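Local coordinates for protein 2,3-dihydroxybenzoate-AMP ligase (PDB 6E97) that belongs to the ANL clan of AMP-binding enzymes, carries the family's separate C-terminal domain, and binds the ligand J2J, at residues 335-340 and 360-365; 282-287 and 312-317; 388-393 and 422-427. All coordinates share one frame; numbering follows the deposited sequence.

Contact 1: residues 335-340 and 360-365. With J2J (5'-O-[(S)-[(2,3-dihydroxybenzene-1-carbonyl)oxy](hydroxy)phosphoryl]adenosine), chain C.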
loop_
_atom_site.group_PDB
_atom_site.type_symbol
_atom_site.label_atom_id
_atom_site.label_comp_id
_atom_site.label_asym_id
_atom_site.label_seq_id
_atom_site.Cartn_x
_atom_site.Cartn_y
_atom_site.Cartn_z
ATOM N N LEU A 335 -13.848 -12.112 11.107
ATOM C CA LEU A 335 -12.523 -11.902 10.550
ATOM C C LEU A 335 -12.524 -12.179 9.051
ATOM O O LEU A 335 -13.167 -13.119 8.578
ATOM C CB LEU A 335 -11.499 -12.814 11.232
ATOM C CG LEU A 335 -10.077 -12.768 10.666
ATOM C CD1 LEU A 335 -9.466 -11.361 10.754
ATOM C CD2 LEU A 335 -9.174 -13.795 11.372
ATOM N N GLN A 336 -11.813 -11.337 8.304
ATOM C CA GLN A 336 -11.462 -11.620 6.917
ATOM C C GLN A 336 -9.964 -11.431 6.778
ATOM O O GLN A 336 -9.451 -10.343 7.057
ATOM C CB GLN A 336 -12.198 -10.707 5.930
ATOM C CG GLN A 336 -11.867 -11.022 4.467
ATOM C CD GLN A 336 -12.656 -10.186 3.483
ATOM O OE1 GLN A 336 -12.498 -8.965 3.421
ATOM N NE2 GLN A 336 -13.509 -10.843 2.698
ATOM N N GLN A 337 -9.259 -12.489 6.377
ATOM C CA GLN A 337 -7.838 -12.367 6.096
ATOM C C GLN A 337 -7.651 -11.989 4.637
ATOM O O GLN A 337 -8.371 -12.467 3.757
ATOM C CB GLN A 337 -7.080 -13.660 6.421
ATOM C CG GLN A 337 -7.305 -14.147 7.848
ATOM C CD GLN A 337 -6.098 -14.836 8.455
ATOM O OE1 GLN A 337 -4.950 -14.457 8.203
ATOM N NE2 GLN A 337 -6.353 -15.855 9.272
ATOM N N VAL A 338 -6.687 -11.113 4.391
ATOM C CA VAL A 338 -6.450 -10.565 3.069
ATOM C C VAL A 338 -4.953 -10.627 2.816
ATOM O O VAL A 338 -4.173 -9.958 3.502
ATOM C CB VAL A 338 -6.976 -9.129 2.935
ATOM C CG1 VAL A 338 -6.917 -8.671 1.499
ATOM C CG2 VAL A 338 -8.392 -9.048 3.462
ATOM N N PHE A 339 -4.557 -11.432 1.835
ATOM C CA PHE A 339 -3.167 -11.599 1.418
ATOM C C PHE A 339 -3.100 -11.057 -0.004
ATOM O O PHE A 339 -3.517 -11.725 -0.949
ATOM C CB PHE A 339 -2.752 -13.077 1.518
ATOM C CG PHE A 339 -1.517 -13.452 0.716
ATOM C CD1 PHE A 339 -0.398 -12.639 0.691
ATOM C CD2 PHE A 339 -1.470 -14.660 0.030
ATOM C CE1 PHE A 339 0.726 -12.991 -0.036
ATOM C CE2 PHE A 339 -0.351 -15.017 -0.696
ATOM C CZ PHE A 339 0.749 -14.184 -0.726
ATOM N N GLY A 340 -2.582 -9.841 -0.157
ATOM C CA GLY A 340 -2.526 -9.192 -1.450
ATOM C C GLY A 340 -1.162 -8.583 -1.700
ATOM O O GLY A 340 -0.251 -8.680 -0.874
ATOM N N THR A 360 -7.316 -19.971 9.879
ATOM C CA THR A 360 -6.081 -20.683 9.565
ATOM C C THR A 360 -5.518 -20.408 8.173
ATOM O O THR A 360 -4.412 -20.877 7.878
ATOM C CB THR A 360 -6.271 -22.205 9.727
ATOM O OG1 THR A 360 -7.270 -22.668 8.813
ATOM C CG2 THR A 360 -6.693 -22.557 11.146
ATOM N N THR A 361 -6.227 -19.675 7.310
ATOM C CA THR A 361 -5.751 -19.421 5.954
ATOM C C THR A 361 -5.754 -17.928 5.656
ATOM O O THR A 361 -6.413 -17.134 6.333
ATOM C CB THR A 361 -6.599 -20.139 4.880
ATOM O OG1 THR A 361 -7.868 -19.484 4.741
ATOM C CG2 THR A 361 -6.817 -21.616 5.234
ATOM N N GLN A 362 -5.018 -17.562 4.607
ATOM C CA GLN A 362 -4.985 -16.198 4.096
ATOM C C GLN A 362 -5.838 -16.023 2.835
ATOM O O GLN A 362 -5.620 -15.077 2.070
ATOM C CB GLN A 362 -3.538 -15.771 3.842
ATOM C CG GLN A 362 -2.766 -15.369 5.100
ATOM C CD GLN A 362 -2.452 -16.542 6.013
ATOM O OE1 GLN A 362 -1.680 -17.422 5.658
ATOM N NE2 GLN A 362 -3.047 -16.552 7.196
ATOM N N GLY A 363 -6.796 -16.921 2.603
ATOM C CA GLY A 363 -7.805 -16.741 1.576
ATOM C C GLY A 363 -7.445 -17.332 0.226
ATOM O O GLY A 363 -6.366 -17.887 0.004
ATOM N N ARG A 364 -8.384 -17.192 -0.705
ATOM C CA ARG A 364 -8.213 -17.614 -2.085
ATOM C C ARG A 364 -8.426 -16.439 -3.035
ATOM O O ARG A 364 -9.031 -15.426 -2.661
ATOM C CB ARG A 364 -9.175 -18.757 -2.438
ATOM C CG ARG A 364 -10.628 -18.490 -2.138
ATOM C CD ARG A 364 -11.440 -19.738 -2.415
ATOM N NE ARG A 364 -12.877 -19.518 -2.317
ATOM C CZ ARG A 364 -13.634 -19.041 -3.300
ATOM N NH1 ARG A 364 -13.091 -18.709 -4.462
ATOM N NH2 ARG A 364 -14.935 -18.889 -3.118
ATOM N N PRO A 365 -7.945 -16.550 -4.278
ATOM C CA PRO A 365 -7.838 -15.374 -5.153
ATOM C C PRO A 365 -9.183 -14.777 -5.549
ATOM O O PRO A 365 -10.233 -15.419 -5.482
ATOM C CB PRO A 365 -7.100 -15.923 -6.380
ATOM C CG PRO A 365 -6.340 -17.121 -5.858
ATOM C CD PRO A 365 -7.237 -17.719 -4.837
HETATM C C2 J2J C . 1.304 -12.708 5.039
HETATM N N3 J2J C . 1.940 -11.853 4.225
HETATM C C4 J2J C . 1.261 -10.907 3.538
HETATM C C6 J2J C . -0.821 -11.785 4.601
HETATM C C8 J2J C . 0.505 -9.276 2.298
HETATM C C9 J2J C . -4.460 -6.526 0.226
HETATM C C12 J2J C . -3.771 -7.011 1.341
HETATM C C15 J2J C . -2.410 -6.751 1.541
HETATM C C18 J2J C . -1.675 -5.998 0.628
HETATM C C21 J2J C . -0.210 -5.720 0.825
HETATM C C3 J2J C . -2.361 -5.480 -0.575
HETATM C C5 J2J C . -0.192 -10.815 3.684
HETATM N N1 J2J C . -0.025 -12.684 5.222
HETATM N N6 J2J C . -2.152 -11.780 4.799
HETATM O O3 J2J C . -1.669 -4.745 -1.482
HETATM O O6 J2J C . -4.481 -5.309 -1.829
HETATM C "C1'" J2J C . 2.991 -9.676 2.267
HETATM C "C2'" J2J C . 3.510 -10.656 1.220
HETATM C "C3'" J2J C . 3.153 -9.914 -0.057
HETATM C "C4'" J2J C . 3.508 -8.486 0.317
HETATM C "C5'" J2J C . 2.897 -7.391 -0.520
HETATM C C61 J2J C . -3.805 -5.777 -0.744
HETATM N N7 J2J C . -0.602 -9.799 2.894
HETATM N N9 J2J C . 1.607 -9.950 2.681
HETATM O O17 J2J C . 0.270 -5.957 1.918
HETATM O O1P J2J C . 2.785 -4.568 -1.726
HETATM O "O2'" J2J C . 4.916 -10.741 1.393
HETATM O O2P J2J C . 0.590 -5.170 -0.288
HETATM O "O3'" J2J C . 3.814 -10.387 -1.215
HETATM O O3P J2J C . 2.454 -3.808 0.705
HETATM O "O4'" J2J C . 3.057 -8.383 1.694
HETATM O "O5'" J2J C . 3.037 -6.128 0.114
HETATM P P J2J C . 2.195 -4.856 -0.360
#
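Gln362 and Gln337 meet amide to amide: NE2 of Gln362 donates to OE1 of Gln337 over 3.0 Å, with an N-H...O angle of 172°. The bond lies in the amide plane of the donor, yet the donor stands above the carbonyl plane of Gln337, 46° out of it, so the two amides are twisted against each other and not coplanar. Beside this pair, CB of Phe339 packs on CB of Gln362 at 3.6 Å, and the two residues jointly border J2J. CG of Gln362 comes within 3.7 Å of J2J N6. With CG of Phe339 anti to its backbone N (chi1 161°), the ring leads away from residues 360-365 and meets the purine obliquely, bringing CD1 to 3.5 Å from J2J C5. The same N6 is gripped from the backbone, donating to O of Val338 at 3.0 Å. CG1 of Val338 extends the other way, to within 3.5 Å of J2J C9 on the dihydroxybenzoyl ring.

A second shell fixes both glutamines. NE2 of Gln337 is bonded to Ile358 O, while OE1 of Gln362 accepts from Val434 N and Lys318 NZ; with each amide held at its O and N ends, its rotation is determined. By contrast, the buried O of Gln362 has no partner in the model. The loop that leaves helix 355-360 is tied to strand 334-341 through Gln362. This is the adenine end of an ANL-clan nucleotide pocket, in which a strand carbonyl reads the amino group and an aromatic side chain flanks the base.

Contact 2: residues 282-287 and 312-317. With J2J (5'-O-[(S)-[(2,3-dihydroxybenzene-1-carbonyl)oxy](hydroxy)phosphoryl]adenosine), chain C.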
loop_
_atom_site.group_PDB
_atom_site.type_symbol
_atom_site.label_atom_id
_atom_site.label_comp_id
_atom_site.label_asym_id
_atom_site.label_seq_id
_atom_site.Cartn_x
_atom_site.Cartn_y
_atom_site.Cartn_z
ATOM N N THR A 282 -13.576 -2.456 8.325
ATOM C CA THR A 282 -12.304 -1.739 8.304
ATOM C C THR A 282 -11.190 -2.728 7.996
ATOM O O THR A 282 -11.388 -3.945 8.030
ATOM C CB THR A 282 -12.037 -0.987 9.624
ATOM O OG1 THR A 282 -10.862 -0.175 9.487
ATOM C CG2 THR A 282 -11.843 -1.952 10.770
ATOM N N ALA A 283 -10.014 -2.190 7.680
ATOM C CA ALA A 283 -8.844 -2.987 7.320
ATOM C C ALA A 283 -7.655 -2.555 8.164
ATOM O O ALA A 283 -7.383 -1.354 8.279
ATOM C CB ALA A 283 -8.510 -2.839 5.830
ATOM N N VAL A 284 -6.931 -3.525 8.736
ATOM C CA VAL A 284 -5.776 -3.240 9.587
ATOM C C VAL A 284 -4.681 -4.267 9.322
ATOM O O VAL A 284 -4.904 -5.304 8.691
ATOM C CB VAL A 284 -6.140 -3.214 11.091
ATOM C CG1 VAL A 284 -7.258 -2.209 11.353
ATOM C CG2 VAL A 284 -6.534 -4.609 11.588
ATOM N N VAL A 285 -3.479 -3.947 9.797
ATOM C CA VAL A 285 -2.351 -4.880 9.792
ATOM C C VAL A 285 -2.345 -5.618 11.129
ATOM O O VAL A 285 -2.998 -5.173 12.082
ATOM C CB VAL A 285 -1.018 -4.157 9.537
ATOM C CG1 VAL A 285 -0.918 -3.691 8.098
ATOM C CG2 VAL A 285 -0.842 -2.988 10.504
ATOM N N PRO A 286 -1.651 -6.743 11.250
ATOM C CA PRO A 286 -1.785 -7.575 12.458
ATOM C C PRO A 286 -1.417 -6.837 13.739
ATOM O O PRO A 286 -2.111 -7.002 14.749
ATOM C CB PRO A 286 -0.838 -8.750 12.177
ATOM C CG PRO A 286 -0.937 -8.905 10.681
ATOM C CD PRO A 286 -0.973 -7.472 10.160
ATOM N N PRO A 287 -0.346 -6.031 13.769
ATOM C CA PRO A 287 -0.035 -5.317 15.029
ATOM C C PRO A 287 -1.169 -4.424 15.521
ATOM O O PRO A 287 -1.424 -4.344 16.735
ATOM C CB PRO A 287 1.224 -4.508 14.681
ATOM C CG PRO A 287 1.362 -4.579 13.199
ATOM C CD PRO A 287 0.717 -5.851 12.768
ATOM N N LEU A 312 -13.822 -7.287 10.051
ATOM C CA LEU A 312 -12.499 -6.756 10.347
ATOM C C LEU A 312 -11.520 -7.444 9.407
ATOM O O LEU A 312 -11.265 -8.647 9.542
ATOM C CB LEU A 312 -12.122 -6.987 11.811
ATOM C CG LEU A 312 -10.693 -6.598 12.197
ATOM C CD1 LEU A 312 -10.531 -5.086 12.194
ATOM C CD2 LEU A 312 -10.297 -7.188 13.557
ATOM N N GLN A 313 -10.990 -6.700 8.441
ATOM C CA GLN A 313 -9.972 -7.264 7.561
ATOM C C GLN A 313 -8.605 -7.139 8.212
ATOM O O GLN A 313 -8.254 -6.076 8.724
ATOM C CB GLN A 313 -9.941 -6.551 6.213
ATOM C CG GLN A 313 -11.251 -6.437 5.472
ATOM C CD GLN A 313 -11.043 -5.772 4.128
ATOM O OE1 GLN A 313 -10.786 -4.569 4.052
ATOM N NE2 GLN A 313 -11.106 -6.557 3.062
ATOM N N VAL A 314 -7.815 -8.212 8.166
ATOM C CA VAL A 314 -6.436 -8.178 8.645
ATOM C C VAL A 314 -5.539 -8.708 7.533
ATOM O O VAL A 314 -5.755 -9.820 7.039
ATOM C CB VAL A 314 -6.246 -8.987 9.936
ATOM C CG1 VAL A 314 -4.817 -8.864 10.415
ATOM C CG2 VAL A 314 -7.227 -8.501 11.014
ATOM N N GLY A 315 -4.546 -7.916 7.138
ATOM C CA GLY A 315 -3.676 -8.289 6.043
ATOM C C GLY A 315 -2.379 -7.511 6.066
ATOM O O GLY A 315 -2.126 -6.711 6.970
ATOM N N GLY A 316 -1.553 -7.754 5.048
ATOM C CA GLY A 316 -0.276 -7.094 4.895
ATOM C C GLY A 316 0.887 -7.836 5.526
ATOM O O GLY A 316 2.037 -7.664 5.094
ATOM N N ALA A 317 0.608 -8.652 6.542
ATOM C CA ALA A 317 1.599 -9.455 7.243
ATOM C C ALA A 317 0.874 -10.646 7.852
ATOM O O ALA A 317 -0.356 -10.673 7.929
ATOM C CB ALA A 317 2.324 -8.645 8.320
HETATM C C2 J2J C . 1.304 -12.708 5.039
HETATM N N3 J2J C . 1.940 -11.853 4.225
HETATM C C4 J2J C . 1.261 -10.907 3.538
HETATM C C6 J2J C . -0.821 -11.785 4.601
HETATM C C8 J2J C . 0.505 -9.276 2.298
HETATM C C9 J2J C . -4.460 -6.526 0.226
HETATM C C12 J2J C . -3.771 -7.011 1.341
HETATM C C15 J2J C . -2.410 -6.751 1.541
HETATM C C18 J2J C . -1.675 -5.998 0.628
HETATM C C21 J2J C . -0.210 -5.720 0.825
HETATM C C3 J2J C . -2.361 -5.480 -0.575
HETATM C C5 J2J C . -0.192 -10.815 3.684
HETATM N N1 J2J C . -0.025 -12.684 5.222
HETATM N N6 J2J C . -2.152 -11.780 4.799
HETATM O O3 J2J C . -1.669 -4.745 -1.482
HETATM O O6 J2J C . -4.481 -5.309 -1.829
HETATM C "C1'" J2J C . 2.991 -9.676 2.267
HETATM C "C2'" J2J C . 3.510 -10.656 1.220
HETATM C "C3'" J2J C . 3.153 -9.914 -0.057
HETATM C "C4'" J2J C . 3.508 -8.486 0.317
HETATM C "C5'" J2J C . 2.897 -7.391 -0.520
HETATM C C61 J2J C . -3.805 -5.777 -0.744
HETATM N N7 J2J C . -0.602 -9.799 2.894
HETATM N N9 J2J C . 1.607 -9.950 2.681
HETATM O O17 J2J C . 0.270 -5.957 1.918
HETATM O O1P J2J C . 2.785 -4.568 -1.726
HETATM O "O2'" J2J C . 4.916 -10.741 1.393
HETATM O O2P J2J C . 0.590 -5.170 -0.288
HETATM O "O3'" J2J C . 3.814 -10.387 -1.215
HETATM O O3P J2J C . 2.454 -3.808 0.705
HETATM O "O4'" J2J C . 3.057 -8.383 1.694
HETATM O "O5'" J2J C . 3.037 -6.128 0.114
HETATM P P J2J C . 2.195 -4.856 -0.360
#
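Thr282 and Leu312 stand side by side and point the same way from their neighbouring strands, with CG2 of Thr282 3.7 Å from CD1 of Leu312. That same CD1 also reaches CG2 of Val284 at 4.1 Å. One step further on, Val284 and Val314 approach at a slant, CG2 to CG2 at 4.0 Å. Since CG1 of Val314 is anti to its backbone N (chi1 -177°), this methyl is left to meet Pro286, 3.9 Å from the proline CG, at the start of the helix. Trp292 of helix 286-297 covers the face built by Thr282, Val284 and Leu312.

The other face carries Ala283 and Gln313. Gln313 stretches out beyond CG and sets OE1 3.4 Å from CB of Ala283, while its NE2 is bonded to Gln336 OE1 and Ser246 O; Phe242 packs on both residues.

Backbone bonds hold the strands in parallel register, their short axes 25° apart: Gln313 N to Thr282 O is 2.8 Å, Val284 N to Gln313 O 2.9 Å, and Gly315 N accompanies them by donating to Val284 O. Past the last of these bonds the chain turns through Gly316, whose N lies 3.1 Å from J2J N7. The arrangement is a beta-alpha-beta unit, strand 281-284, helix 286-297 and strand 311-315, ending in a Gly-Gly-Ala turn beside the purine, as in relatives of the ANL clan.

Contact 3: residues 388-393 and 422-427. With J2J (5'-O-[(S)-[(2,3-dihydroxybenzene-1-carbonyl)oxy](hydroxy)phosphoryl]adenosine), chain C.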
loop_
_atom_site.group_PDB
_atom_site.type_symbol
_atom_site.label_atom_id
_atom_site.label_comp_id
_atom_site.label_asym_id
_atom_site.label_seq_id
_atom_site.Cartn_x
_atom_site.Cartn_y
_atom_site.Cartn_z
ATOM N N GLY A 388 5.997 -23.954 -1.312
ATOM C CA GLY A 388 6.892 -23.602 -2.395
ATOM C C GLY A 388 6.760 -22.135 -2.745
ATOM O O GLY A 388 6.029 -21.381 -2.100
ATOM N N HIS A 389 7.509 -21.740 -3.771
ATOM C CA HIS A 389 7.473 -20.375 -4.268
ATOM C C HIS A 389 6.156 -20.108 -4.980
ATOM O O HIS A 389 5.675 -20.932 -5.766
ATOM C CB HIS A 389 8.636 -20.121 -5.222
ATOM C CG HIS A 389 9.982 -20.361 -4.616
ATOM N ND1 HIS A 389 10.648 -19.409 -3.875
ATOM C CD2 HIS A 389 10.791 -21.446 -4.646
ATOM C CE1 HIS A 389 11.810 -19.896 -3.477
ATOM N NE2 HIS A 389 11.919 -21.131 -3.930
ATOM N N LEU A 390 5.558 -18.954 -4.683
ATOM C CA LEU A 390 4.314 -18.548 -5.321
ATOM C C LEU A 390 4.628 -17.745 -6.578
ATOM O O LEU A 390 5.375 -16.764 -6.532
ATOM C CB LEU A 390 3.434 -17.738 -4.362
ATOM C CG LEU A 390 2.169 -17.088 -4.944
ATOM C CD1 LEU A 390 1.115 -18.131 -5.358
ATOM C CD2 LEU A 390 1.560 -16.095 -3.955
ATOM N N LEU A 391 4.087 -18.199 -7.703
ATOM C CA LEU A 391 4.054 -17.466 -8.953
ATOM C C LEU A 391 2.597 -17.257 -9.317
ATOM O O LEU A 391 1.745 -18.108 -9.040
ATOM C CB LEU A 391 4.764 -18.218 -10.085
ATOM C CG LEU A 391 6.175 -18.739 -9.859
ATOM C CD1 LEU A 391 6.657 -19.397 -11.138
ATOM C CD2 LEU A 391 7.107 -17.648 -9.437
ATOM N N THR A 392 2.297 -16.118 -9.928
ATOM C CA THR A 392 0.907 -15.851 -10.240
ATOM C C THR A 392 0.822 -15.014 -11.507
ATOM O O THR A 392 1.757 -14.293 -11.864
ATOM C CB THR A 392 0.199 -15.159 -9.071
ATOM O OG1 THR A 392 -1.215 -15.157 -9.295
ATOM C CG2 THR A 392 0.705 -13.746 -8.908
ATOM N N ARG A 393 -0.309 -15.151 -12.192
ATOM C CA ARG A 393 -0.546 -14.445 -13.448
ATOM C C ARG A 393 -2.045 -14.260 -13.561
ATOM O O ARG A 393 -2.787 -15.184 -13.238
ATOM C CB ARG A 393 -0.002 -15.253 -14.631
ATOM C CG ARG A 393 -0.193 -14.635 -15.993
ATOM C CD ARG A 393 0.509 -15.502 -17.046
ATOM N NE ARG A 393 -0.255 -16.709 -17.363
ATOM C CZ ARG A 393 0.142 -17.644 -18.225
ATOM N NH1 ARG A 393 1.305 -17.536 -18.857
ATOM N NH2 ARG A 393 -0.625 -18.694 -18.448
ATOM N N ASP A 422 6.979 -15.012 -2.203
ATOM C CA ASP A 422 6.343 -15.587 -1.035
ATOM C C ASP A 422 6.441 -17.104 -1.073
ATOM O O ASP A 422 6.446 -17.717 -2.144
ATOM C CB ASP A 422 4.879 -15.155 -0.951
ATOM C CG ASP A 422 4.739 -13.676 -0.681
ATOM O OD1 ASP A 422 5.422 -13.191 0.244
ATOM O OD2 ASP A 422 3.975 -13.005 -1.405
ATOM N N LEU A 423 6.538 -17.694 0.112
ATOM C CA LEU A 423 6.450 -19.134 0.284
ATOM C C LEU A 423 5.075 -19.445 0.854
ATOM O O LEU A 423 4.712 -18.936 1.927
ATOM C CB LEU A 423 7.558 -19.656 1.196
ATOM C CG LEU A 423 9.007 -19.342 0.824
ATOM C CD1 LEU A 423 9.946 -19.919 1.867
ATOM C CD2 LEU A 423 9.354 -19.867 -0.555
ATOM N N VAL A 424 4.308 -20.258 0.119
ATOM C CA VAL A 424 2.925 -20.575 0.443
ATOM C C VAL A 424 2.659 -22.043 0.148
ATOM O O VAL A 424 3.400 -22.702 -0.586
ATOM C CB VAL A 424 1.909 -19.713 -0.351
ATOM C CG1 VAL A 424 2.319 -18.250 -0.356
ATOM C CG2 VAL A 424 1.756 -20.235 -1.763
ATOM N N ARG A 425 1.559 -22.536 0.718
ATOM C CA ARG A 425 0.988 -23.833 0.396
ATOM C C ARG A 425 -0.498 -23.647 0.130
ATOM O O ARG A 425 -1.116 -22.686 0.597
ATOM C CB ARG A 425 1.206 -24.860 1.519
ATOM C CG ARG A 425 0.632 -24.459 2.869
ATOM C CD ARG A 425 0.795 -25.563 3.919
ATOM N NE ARG A 425 0.317 -25.151 5.242
ATOM C CZ ARG A 425 -0.921 -25.337 5.685
ATOM N NH1 ARG A 425 -1.823 -25.929 4.920
ATOM N NH2 ARG A 425 -1.264 -24.928 6.897
ATOM N N ARG A 426 -1.067 -24.575 -0.631
ATOM C CA ARG A 426 -2.451 -24.496 -1.074
ATOM C C ARG A 426 -3.278 -25.588 -0.409
ATOM O O ARG A 426 -2.847 -26.744 -0.334
ATOM C CB ARG A 426 -2.534 -24.623 -2.599
ATOM C CG ARG A 426 -3.911 -24.399 -3.187
ATOM C CD ARG A 426 -3.899 -24.667 -4.684
ATOM N NE ARG A 426 -5.244 -24.668 -5.257
ATOM C CZ ARG A 426 -6.110 -25.676 -5.148
ATOM N NH1 ARG A 426 -5.782 -26.773 -4.470
ATOM N NH2 ARG A 426 -7.313 -25.585 -5.710
ATOM N N THR A 427 -4.458 -25.223 0.073
ATOM C CA THR A 427 -5.384 -26.180 0.660
ATOM C C THR A 427 -6.288 -26.770 -0.412
ATOM O O THR A 427 -6.346 -26.286 -1.545
ATOM C CB THR A 427 -6.217 -25.504 1.744
ATOM O OG1 THR A 427 -7.125 -24.582 1.135
ATOM C CG2 THR A 427 -5.324 -24.759 2.724
HETATM C C2 J2J C . 1.304 -12.708 5.039
HETATM N N3 J2J C . 1.940 -11.853 4.225
HETATM C C4 J2J C . 1.261 -10.907 3.538
HETATM C C6 J2J C . -0.821 -11.785 4.601
HETATM C C8 J2J C . 0.505 -9.276 2.298
HETATM C C9 J2J C . -4.460 -6.526 0.226
HETATM C C12 J2J C . -3.771 -7.011 1.341
HETATM C C15 J2J C . -2.410 -6.751 1.541
HETATM C C18 J2J C . -1.675 -5.998 0.628
HETATM C C21 J2J C . -0.210 -5.720 0.825
HETATM C C3 J2J C . -2.361 -5.480 -0.575
HETATM C C5 J2J C . -0.192 -10.815 3.684
HETATM N N1 J2J C . -0.025 -12.684 5.222
HETATM N N6 J2J C . -2.152 -11.780 4.799
HETATM O O3 J2J C . -1.669 -4.745 -1.482
HETATM O O6 J2J C . -4.481 -5.309 -1.829
HETATM C "C1'" J2J C . 2.991 -9.676 2.267
HETATM C "C2'" J2J C . 3.510 -10.656 1.220
HETATM C "C3'" J2J C . 3.153 -9.914 -0.057
HETATM C "C4'" J2J C . 3.508 -8.486 0.317
HETATM C "C5'" J2J C . 2.897 -7.391 -0.520
HETATM C C61 J2J C . -3.805 -5.777 -0.744
HETATM N N7 J2J C . -0.602 -9.799 2.894
HETATM N N9 J2J C . 1.607 -9.950 2.681
HETATM O O17 J2J C . 0.270 -5.957 1.918
HETATM O O1P J2J C . 2.785 -4.568 -1.726
HETATM O "O2'" J2J C . 4.916 -10.741 1.393
HETATM O O2P J2J C . 0.590 -5.170 -0.288
HETATM O "O3'" J2J C . 3.814 -10.387 -1.215
HETATM O O3P J2J C . 2.454 -3.808 0.705
HETATM O "O4'" J2J C . 3.057 -8.383 1.694
HETATM O "O5'" J2J C . 3.037 -6.128 0.114
HETATM P P J2J C . 2.195 -4.856 -0.360
HETATM O O HOH W 1 8.916 -17.195 -3.571
#
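Gly388 and Val424 form an antiparallel hydrogen-bonded pair in which each residue donates one backbone bond to the other and accepts one in return: Gly388 N donates to Val424 O at 3.0 Å (161°), and Val424 N donates to Gly388 O at 3.0 Å (163°). Next along, His389 and Leu423 make a non-hydrogen-bonded pair, and Leu390 N then donates to Asp422 O at 3.0 Å. Beyond Asp422 the pairing passes to the earlier part of strand 418-426, where Leu390 and Thr392 bond the backbones of Thr420 and Tyr418; the short segment axes themselves run 94° apart.

Asp422 O has a second donor, a water that gives it a hydrogen at 2.9 Å and is also bonded to ND1 of His389, lying in plane at the edge of that ring. The other ring nitrogen, NE2, is bonded to Glu377, so both are accounted for and the imidazole is fixed in rotation. Its face receives CD2 of Leu423, a CH-pi contact 4.0 Å from the ring centroid.

The carboxylate of Asp422 turns to J2J, holding the ribose by a two-pronged grip: O2' donates to OD1 at 2.8 Å and O3' to OD2 at 2.6 Å. Lys439 adds a long, weak ion pair to OD1, which would tend to stabilise the negative charge. Asp422 N is bonded to Thr420 OG1.

On the side of the sheet where Leu390 CB touches Val424 CG2 (4.0 Å), Phe339 of strand 334-341 packs on Leu390. Within the four-stranded antiparallel sheet, strands 388-393 and 418-426 are the inner pair, bordered by 371-375 beyond the first and 432-437 beyond the second.

The three contacts come in series along the chain and all touch J2J. Contacts 1 and 2 share one sheet, with centres 10 Å apart: Gln336 O lies 2.9 Å from Val314 N, a probable hydrogen bond between neighbouring strands, and Leu335 CD1 packs 3.6 Å from Val314 CG2. Contact 3 belongs to a different sheet, yet its centre is only 13 Å from that of contact 1. Phe339 bridges the two, its CZ lying 3.5 Å from Asp422 OD2 and 3.8 Å from Leu390 CD2. Contacts 2 and 3 do not touch, their nearest atoms being about 8 Å apart; contacts 1 and 2 both border the purine, contact 1 reaching also to the dihydroxybenzoyl ring and the ribose, while contact 3 binds the ribose hydroxyls.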